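Side-chain contacts in glyoxalase-related enzyme, AraC type (Clostridium phytofermentans, PDB 3BT3), which is of unknown function but belongs to the VOC superfamily, related to glyoxalases, and probably serves a transcription regulator as an accessory domain: residues 79-84 with 94-99; 107-110 with 115-118; 119-122 with 126-129; 130-133 with 137-140. All coordinates share one frame; numbering follows the deposited sequence.

Interaction 1 of 4, residues 79-84 with 94-99; sequences RGFHLF and GFMMIE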
# COMPACT_ATOMS: atom_id res chain seq x y z
N ARG A 79 3.16 5.70 6.80
CA ARG A 79 2.66 4.33 6.69
C ARG A 79 1.14 4.24 6.71
O ARG A 79 0.58 3.22 7.11
CB ARG A 79 3.24 3.46 7.80
CG ARG A 79 2.74 3.80 9.19
CD ARG A 79 2.83 2.58 10.07
NE ARG A 79 4.18 2.03 10.07
CZ ARG A 79 5.09 2.26 11.01
NH1 ARG A 79 4.79 3.04 12.05
NH2 ARG A 79 6.30 1.73 10.91
N GLY A 80 0.46 5.30 6.30
CA GLY A 80 -0.99 5.27 6.27
C GLY A 80 -1.47 5.00 4.85
O GLY A 80 -0.78 4.34 4.07
N PHE A 81 -2.66 5.49 4.51
CA PHE A 81 -3.19 5.32 3.16
C PHE A 81 -3.25 6.67 2.47
O PHE A 81 -3.60 7.68 3.08
CB PHE A 81 -4.61 4.75 3.20
CG PHE A 81 -4.68 3.29 3.55
CD1 PHE A 81 -4.51 2.32 2.57
CD2 PHE A 81 -4.91 2.89 4.86
CE1 PHE A 81 -4.58 0.96 2.89
CE2 PHE A 81 -4.97 1.54 5.20
CZ PHE A 81 -4.81 0.57 4.21
N HIS A 82 -2.89 6.70 1.19
CA HIS A 82 -2.99 7.93 0.41
C HIS A 82 -4.41 7.82 -0.13
O HIS A 82 -4.81 6.75 -0.57
CB HIS A 82 -2.02 7.93 -0.77
CG HIS A 82 -0.59 8.15 -0.39
ND1 HIS A 82 0.35 7.14 -0.41
CD2 HIS A 82 0.06 9.27 0.00
CE1 HIS A 82 1.52 7.62 -0.04
NE2 HIS A 82 1.37 8.91 0.21
N LEU A 83 -5.17 8.90 -0.08
CA LEU A 83 -6.55 8.89 -0.58
C LEU A 83 -6.67 9.72 -1.86
O LEU A 83 -6.28 10.89 -1.88
CB LEU A 83 -7.50 9.44 0.48
CG LEU A 83 -7.42 8.82 1.88
CD1 LEU A 83 -8.16 9.69 2.89
CD2 LEU A 83 -8.00 7.42 1.86
N PHE A 84 -7.20 9.10 -2.91
CA PHE A 84 -7.40 9.72 -4.21
C PHE A 84 -8.88 9.59 -4.61
O PHE A 84 -9.55 8.64 -4.22
CB PHE A 84 -6.56 9.02 -5.29
CG PHE A 84 -5.09 9.08 -5.04
CD1 PHE A 84 -4.37 10.23 -5.34
CD2 PHE A 84 -4.42 7.99 -4.51
CE1 PHE A 84 -2.99 10.30 -5.10
CE2 PHE A 84 -3.05 8.05 -4.26
CZ PHE A 84 -2.33 9.21 -4.56
N GLY A 94 -5.99 -3.50 1.90
CA GLY A 94 -4.97 -3.38 2.93
C GLY A 94 -4.64 -4.69 3.62
O GLY A 94 -5.51 -5.54 3.82
N PHE A 95 -3.37 -4.85 3.98
CA PHE A 95 -2.88 -6.06 4.62
C PHE A 95 -1.88 -5.60 5.66
O PHE A 95 -0.69 -5.54 5.39
CB PHE A 95 -2.20 -6.94 3.58
CG PHE A 95 -1.67 -8.23 4.12
CD1 PHE A 95 -2.53 -9.14 4.74
CD2 PHE A 95 -0.33 -8.55 4.01
CE1 PHE A 95 -2.06 -10.35 5.23
CE2 PHE A 95 0.16 -9.77 4.50
CZ PHE A 95 -0.71 -10.67 5.11
N MET A 96 -2.35 -5.27 6.86
CA MET A 96 -1.44 -4.76 7.86
C MET A 96 -1.26 -5.55 9.15
O MET A 96 -2.21 -6.09 9.73
CB MET A 96 -1.78 -3.29 8.16
CG MET A 96 -3.21 -2.95 8.60
SD MET A 96 -3.59 -1.13 8.55
CE MET A 96 -4.67 -1.10 7.22
N MET A 97 -0.01 -5.63 9.58
CA MET A 97 0.37 -6.33 10.80
C MET A 97 0.13 -5.39 11.98
O MET A 97 0.57 -4.24 11.96
CB MET A 97 1.86 -6.71 10.74
CG MET A 97 2.36 -7.55 11.93
SD MET A 97 4.18 -7.54 12.11
CE MET A 97 4.69 -8.52 10.71
N ILE A 98 -0.58 -5.88 12.99
CA ILE A 98 -0.85 -5.07 14.16
C ILE A 98 -0.57 -5.79 15.47
O ILE A 98 -0.22 -6.97 15.51
CB ILE A 98 -2.31 -4.59 14.22
CG1 ILE A 98 -3.23 -5.76 14.51
CG2 ILE A 98 -2.69 -3.92 12.91
CD1 ILE A 98 -4.63 -5.34 14.88
N GLU A 99 -0.74 -5.05 16.55
CA GLU A 99 -0.53 -5.58 17.88
C GLU A 99 -1.76 -5.18 18.69
O GLU A 99 -2.10 -4.01 18.77
CB GLU A 99 0.73 -4.98 18.47
CG GLU A 99 1.42 -5.87 19.49
CD GLU A 99 2.91 -5.56 19.59
OE1 GLU A 99 3.60 -6.26 20.36
OE2 GLU A 99 3.38 -4.63 18.90
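Phe-81 reaches across to Met-96 and Gly-94 with the far end of its ring, and the path from CB outward explains why. The CB bond already heads toward residues 94-99; CG stands anti to the carbonyl carbon (chi1 -74°), and from there the ring extends toward residues 94-99. The inner ring atoms meet nothing on the opposing segment; contact starts at CE2, which lies 3.3 Å from Met-96 CE. Next along the rim, CZ is 3.4 Å from the same Met-96 CE and 4.2 Å from Gly-94 CA. Both partners sit at the ring edge, with the methyl in the ring plane, so the thioether does not stack on a face. The two side chains come from opposite directions, and a bend at chi3 (109°) turns the terminal methyl of Met-96 toward the ring. Gly-94, having no side chain, lets CZ come up to its backbone. The backbones stay well apart, with Phe-81 CA 8.9 Å from Gly-94 CA, so side chains bridge the gap and bury about 100 Å². Strands 81-85 and 92-99 belong to different four-stranded sheets, one from each beta-alpha-beta-beta-beta module of the VOC fold, and this buried apolar contact joins them. Trp-45 touches both Phe-81 and Met-96, Val-63 of strand 58-64 packs on Phe-81, and Phe-141 of strand 138-144 packs on Met-96.

Interaction 2 of 4, residues 107-110 with 115-118; sequences YVKE and QISD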
# COMPACT_ATOMS: atom_id res chain seq x y z
N TYR A 107 -12.77 -2.32 19.76
CA TYR A 107 -12.89 -0.89 19.48
C TYR A 107 -13.88 -0.66 18.34
O TYR A 107 -14.78 0.16 18.45
CB TYR A 107 -11.53 -0.33 19.09
CG TYR A 107 -11.49 1.18 19.02
CD1 TYR A 107 -11.56 1.94 20.18
CD2 TYR A 107 -11.34 1.84 17.80
CE1 TYR A 107 -11.48 3.33 20.13
CE2 TYR A 107 -11.25 3.22 17.74
CZ TYR A 107 -11.32 3.97 18.91
OH TYR A 107 -11.20 5.34 18.87
N VAL A 108 -13.69 -1.39 17.24
CA VAL A 108 -14.56 -1.29 16.09
C VAL A 108 -16.00 -1.59 16.51
O VAL A 108 -16.90 -0.78 16.30
CB VAL A 108 -14.13 -2.27 14.96
CG1 VAL A 108 -15.16 -2.28 13.84
CG2 VAL A 108 -12.77 -1.86 14.41
N LYS A 109 -16.21 -2.76 17.12
CA LYS A 109 -17.55 -3.13 17.56
C LYS A 109 -18.13 -2.07 18.50
O LYS A 109 -19.28 -1.68 18.37
CB LYS A 109 -17.53 -4.49 18.27
CG LYS A 109 -17.78 -5.69 17.35
CD LYS A 109 -19.13 -5.56 16.64
CE LYS A 109 -19.82 -6.91 16.46
NZ LYS A 109 -19.09 -7.83 15.53
N GLU A 110 -17.31 -1.61 19.43
CA GLU A 110 -17.74 -0.60 20.39
C GLU A 110 -18.18 0.68 19.70
O GLU A 110 -19.04 1.40 20.21
CB GLU A 110 -16.63 -0.28 21.39
CG GLU A 110 -16.94 -0.76 22.79
CD GLU A 110 -17.02 -2.28 22.89
OE1 GLU A 110 -17.72 -2.90 22.05
OE2 GLU A 110 -16.40 -2.84 23.82
N GLN A 115 -19.66 -4.63 10.40
CA GLN A 115 -19.07 -5.34 9.27
C GLN A 115 -17.59 -5.61 9.51
O GLN A 115 -16.71 -5.06 8.83
CB GLN A 115 -19.26 -4.54 7.99
CG GLN A 115 -20.70 -4.18 7.68
CD GLN A 115 -20.83 -3.42 6.38
OE1 GLN A 115 -20.59 -3.97 5.30
NE2 GLN A 115 -21.20 -2.15 6.46
N ILE A 116 -17.33 -6.45 10.50
CA ILE A 116 -16.00 -6.87 10.89
C ILE A 116 -16.13 -8.37 11.15
O ILE A 116 -16.99 -8.79 11.91
CB ILE A 116 -15.56 -6.16 12.20
CG1 ILE A 116 -14.40 -6.90 12.87
CG2 ILE A 116 -16.72 -6.09 13.17
CD1 ILE A 116 -13.14 -6.94 12.08
N SER A 117 -15.31 -9.18 10.49
CA SER A 117 -15.37 -10.62 10.67
C SER A 117 -14.83 -10.98 12.05
O SER A 117 -14.21 -10.15 12.71
CB SER A 117 -14.51 -11.32 9.61
OG SER A 117 -13.14 -11.18 9.92
N ASP A 118 -15.07 -12.21 12.48
CA ASP A 118 -14.55 -12.65 13.77
C ASP A 118 -13.05 -12.88 13.62
O ASP A 118 -12.54 -13.02 12.51
CB ASP A 118 -15.23 -13.96 14.20
CG ASP A 118 -16.62 -13.74 14.81
OD1 ASP A 118 -16.72 -13.12 15.89
OD2 ASP A 118 -17.62 -14.20 14.19
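Val-108 and Ile-116 mark the nearest approach of the two backbones, with their CA atoms 7.8 Å apart. Residues 107-110 are the last turn of helix 101-110, whereas 115-118 form an irregular segment that is nevertheless extended at Ile-116 (phi/psi -138/125°). At that separation the contact depends on side chains, and Ile-116 CG2 is the atom on which both helix residues converge. From Val-108 comes CG1, 4.2 Å from Ile-116 CG2, an apolar touch made by two branches that meet at a slant. Lys-109 arrives differently: its CB does not aim at the loop, but bends at chi2, chi3 and chi4 curl the chain round until NZ lies 3.8 Å from Ile-116 CG2. This places the ammonium group beside a methyl. In the second beta-alpha-beta-beta-beta module of this VOC-type fold, the segment belongs to the connection from the helix to strand 120-122. Backbone hydrogen bonds from Gln-115 to Thr-132 and from Ser-117 to Ser-130 hold the segment alongside strand 126-132, and Ile-131 of that strand packs against both Val-108 and Ile-116. Lys-109 NZ has Asp-114 as a long, weak ion-pair partner, while Asp-118 OD1 lies 5.8 Å from Lys-109 NZ, too far for contact. Ser-117 OG donates to Asp-118 O at 3.2 Å from a position 36° out of the carbonyl plane, and the same hydroxyl oxygen is hydrogen-bonded to Ser-130 N.

Interaction 3 of 4, residues 119-122 with 126-129; sequences IYTQ and AREC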
# COMPACT_ATOMS: atom_id res chain seq x y z
N ILE A 119 -12.34 -12.91 14.74
CA ILE A 119 -10.91 -13.16 14.74
C ILE A 119 -10.68 -14.66 14.62
O ILE A 119 -11.29 -15.45 15.33
CB ILE A 119 -10.26 -12.67 16.05
CG1 ILE A 119 -10.33 -11.14 16.12
CG2 ILE A 119 -8.81 -13.15 16.13
CD1 ILE A 119 -9.67 -10.54 17.36
N TYR A 120 -9.79 -15.07 13.71
CA TYR A 120 -9.52 -16.49 13.53
C TYR A 120 -8.05 -16.74 13.24
O TYR A 120 -7.33 -15.84 12.81
CB TYR A 120 -10.40 -17.04 12.42
CG TYR A 120 -10.14 -16.42 11.08
CD1 TYR A 120 -9.10 -16.89 10.27
CD2 TYR A 120 -10.93 -15.37 10.61
CE1 TYR A 120 -8.86 -16.33 9.02
CE2 TYR A 120 -10.70 -14.80 9.36
CZ TYR A 120 -9.66 -15.29 8.56
OH TYR A 120 -9.45 -14.76 7.31
N THR A 121 -7.60 -17.97 13.46
CA THR A 121 -6.20 -18.32 13.26
C THR A 121 -5.86 -18.80 11.85
O THR A 121 -6.49 -19.71 11.30
CB THR A 121 -5.78 -19.39 14.29
OG1 THR A 121 -6.09 -18.92 15.61
CG2 THR A 121 -4.28 -19.66 14.20
N GLN A 122 -4.84 -18.17 11.26
CA GLN A 122 -4.38 -18.52 9.92
C GLN A 122 -3.33 -19.63 9.96
O GLN A 122 -2.53 -19.70 10.89
CB GLN A 122 -3.79 -17.30 9.22
CG GLN A 122 -4.81 -16.26 8.77
CD GLN A 122 -5.66 -16.74 7.61
OE1 GLN A 122 -6.39 -15.96 7.00
NE2 GLN A 122 -5.56 -18.02 7.28
N ALA A 126 -0.77 -16.72 12.36
CA ALA A 126 -1.27 -15.44 12.86
C ALA A 126 -2.79 -15.42 13.02
O ALA A 126 -3.52 -16.17 12.37
CB ALA A 126 -0.84 -14.31 11.93
N ARG A 127 -3.25 -14.55 13.91
CA ARG A 127 -4.68 -14.41 14.10
C ARG A 127 -5.07 -13.22 13.22
O ARG A 127 -4.34 -12.24 13.13
CB ARG A 127 -5.02 -14.16 15.57
CG ARG A 127 -4.82 -15.39 16.45
CD ARG A 127 -5.75 -15.36 17.65
NE ARG A 127 -5.44 -14.25 18.53
CZ ARG A 127 -6.31 -13.68 19.35
NH1 ARG A 127 -7.56 -14.10 19.41
NH2 ARG A 127 -5.91 -12.66 20.10
N GLU A 128 -6.21 -13.32 12.56
CA GLU A 128 -6.62 -12.23 11.70
C GLU A 128 -8.13 -12.02 11.68
O GLU A 128 -8.90 -12.83 12.20
CB GLU A 128 -6.10 -12.46 10.28
CG GLU A 128 -7.14 -12.82 9.24
CD GLU A 128 -6.62 -12.61 7.81
OE1 GLU A 128 -5.55 -13.16 7.48
OE2 GLU A 128 -7.28 -11.89 7.03
N CYS A 129 -8.52 -10.89 11.11
CA CYS A 129 -9.91 -10.53 10.93
C CYS A 129 -9.89 -9.44 9.88
O CYS A 129 -8.92 -8.69 9.78
CB CYS A 129 -10.53 -10.01 12.23
SG CYS A 129 -10.02 -8.36 12.74
O HOH W 1 -10.36 -12.08 7.33
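Tyr-120 and Glu-128 lie side by side and point the same way, the pair farthest from the turn in the beta hairpin formed by strands 120-122 and 126-132. Two backbone bonds define the pair as hydrogen-bonded in an antiparallel ladder: Tyr-120 N donates to Glu-128 O at 2.8 Å, and Glu-128 N to Tyr-120 O at 2.8 Å. The planes of the ring and the carboxylate are only 12° apart. Tyr-120 holds CG between its backbone N and carbonyl carbon (chi1 63°), a placement that lays the ring over the partner strand: Glu-128 O lies 3.6 Å above one ring face, offset toward the rim, while Glu-128 CG is 3.6 Å from Tyr-120 CZ. Gln-122 shares this face of the sheet and meets the carboxylate at a slant, its amide plane turned 69° from it, with Gln-122 CG 3.4 Å from Glu-128 OE1. A salt bridge from Glu-128 OE1 to Arg-140 on the next strand supplies a countercharge, which would be expected to favour the ionised carboxylate.

Thr-121 and Arg-127, a non-hydrogen-bonded pair, turn to the opposite face. There Ile-119 CG2 is 3.6 Å from Arg-127 NH1, and Thr-121 OG1 lies beside the aliphatic part of the arginine. The guanidinium makes its salt bridge to Asp-102 of helix 101-110, so this face is joined to the helix. On the Tyr-120 side, a water connects the two nearly parallel groups, 2.8 Å from Tyr-120 OH and donating to Glu-128 OE2 at 3.1 Å.

Interaction 4 of 4, residues 130-133 with 137-140; sequences SITT and CILR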
# COMPACT_ATOMS: atom_id res chain seq x y z
N SER A 130 -10.94 -9.38 9.07
CA SER A 130 -11.00 -8.36 8.05
C SER A 130 -12.17 -7.42 8.31
O SER A 130 -13.18 -7.81 8.90
CB SER A 130 -11.08 -9.00 6.66
OG SER A 130 -12.14 -9.93 6.57
N ILE A 131 -12.02 -6.17 7.89
CA ILE A 131 -13.04 -5.16 8.09
C ILE A 131 -13.44 -4.62 6.74
O ILE A 131 -12.60 -4.46 5.86
CB ILE A 131 -12.50 -4.00 8.94
CG1 ILE A 131 -11.92 -4.56 10.24
CG2 ILE A 131 -13.60 -2.98 9.23
CD1 ILE A 131 -11.36 -3.51 11.18
N THR A 132 -14.73 -4.35 6.57
CA THR A 132 -15.23 -3.78 5.33
C THR A 132 -15.37 -2.29 5.63
O THR A 132 -15.98 -1.92 6.63
CB THR A 132 -16.60 -4.35 4.97
OG1 THR A 132 -16.50 -5.77 4.83
CG2 THR A 132 -17.10 -3.73 3.67
N THR A 133 -14.79 -1.43 4.78
CA THR A 133 -14.87 0.01 5.02
C THR A 133 -16.19 0.57 4.54
O THR A 133 -16.98 -0.13 3.93
CB THR A 133 -13.74 0.78 4.30
OG1 THR A 133 -13.95 0.74 2.88
CG2 THR A 133 -12.41 0.18 4.63
N CYS A 137 -14.28 -1.54 0.45
CA CYS A 137 -13.03 -2.29 0.38
C CYS A 137 -12.84 -3.12 1.62
O CYS A 137 -13.45 -2.86 2.66
CB CYS A 137 -11.80 -1.38 0.29
SG CYS A 137 -12.04 0.23 -0.39
N ILE A 138 -11.96 -4.10 1.50
CA ILE A 138 -11.62 -4.99 2.59
C ILE A 138 -10.26 -4.66 3.16
O ILE A 138 -9.29 -4.46 2.42
CB ILE A 138 -11.58 -6.47 2.11
CG1 ILE A 138 -12.92 -6.89 1.51
CG2 ILE A 138 -11.17 -7.37 3.26
CD1 ILE A 138 -14.11 -6.65 2.41
N LEU A 139 -10.18 -4.60 4.49
CA LEU A 139 -8.91 -4.36 5.16
C LEU A 139 -8.62 -5.57 6.01
O LEU A 139 -9.44 -5.95 6.86
CB LEU A 139 -8.98 -3.12 6.06
CG LEU A 139 -9.25 -1.78 5.40
CD1 LEU A 139 -9.14 -0.68 6.45
CD2 LEU A 139 -8.24 -1.55 4.28
N ARG A 140 -7.46 -6.18 5.79
CA ARG A 140 -7.07 -7.35 6.57
C ARG A 140 -6.11 -6.95 7.68
O ARG A 140 -5.14 -6.23 7.46
CB ARG A 140 -6.42 -8.39 5.65
CG ARG A 140 -7.38 -8.97 4.61
CD ARG A 140 -6.71 -9.98 3.70
NE ARG A 140 -6.11 -11.07 4.47
CZ ARG A 140 -5.36 -12.03 3.94
NH1 ARG A 140 -5.10 -12.05 2.64
NH2 ARG A 140 -4.86 -12.98 4.72
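Peptide units are the flat groups that Ile-131 and Leu-139 bring together; no side-chain ring is present in either segment, and the guanidinium of Arg-140 turns to Glu-128 instead. Ile-131 N donates in the plane of the Leu-139 carbonyl at 2.8 Å, and Leu-139 N returns a bond to Ile-131 O at 2.8 Å. These reciprocal bonds make Ile-131 and Leu-139 a hydrogen-bonded pair of the antiparallel beta hairpin that strands 126-132 and 138-144 form, with axes at 158°, closing the second VOC module. Ser-130, Thr-132, Ile-138 and Arg-140 project from one face, Ile-131 and Leu-139 from the other. On the first, Ile-138 spans two neighbours: its CG2 is 3.8 Å from Ser-130 CB, and its CD1 is 3.5 Å from Thr-132 OG1. On the other, Ile-131 also packs on Trp-38 of helix 32-41, linking the hairpin to the first module. Thr-133 meets Leu-139 at about a right angle, its CG2 3.8 Å from Leu-139 CG. With chi1 at 69°, Thr-133 sets CG2 anti to the carbonyl carbon and leaves OG1 facing the turn. The hydroxyl is hydrogen-bonded to Tyr-27 OH and Asp-135 N, and Cys-137 N adds a weak bond to Thr-133 OG1 at 3.3 Å.

In the fold
From the N terminus the four contacts follow in series; none nests in or crosses another. Interaction 1 comes first, closing the link from strand 81-85 to strand 92-99 and so tying the two four-stranded sheets together. The chain then runs through helix 101-110, and interaction 2 folds the following loop back on the helix end. That loop leads straight into interaction 3, whose three-residue connection between 122 and 126 starts the hairpin on strand 126-132. Interaction 4 uses the other end of this strand and pairs it with strand 138-144. The last strand returns beside strand 92-99, where Arg-140 and Gly-94 join interactions 4 and 1 across the second sheet.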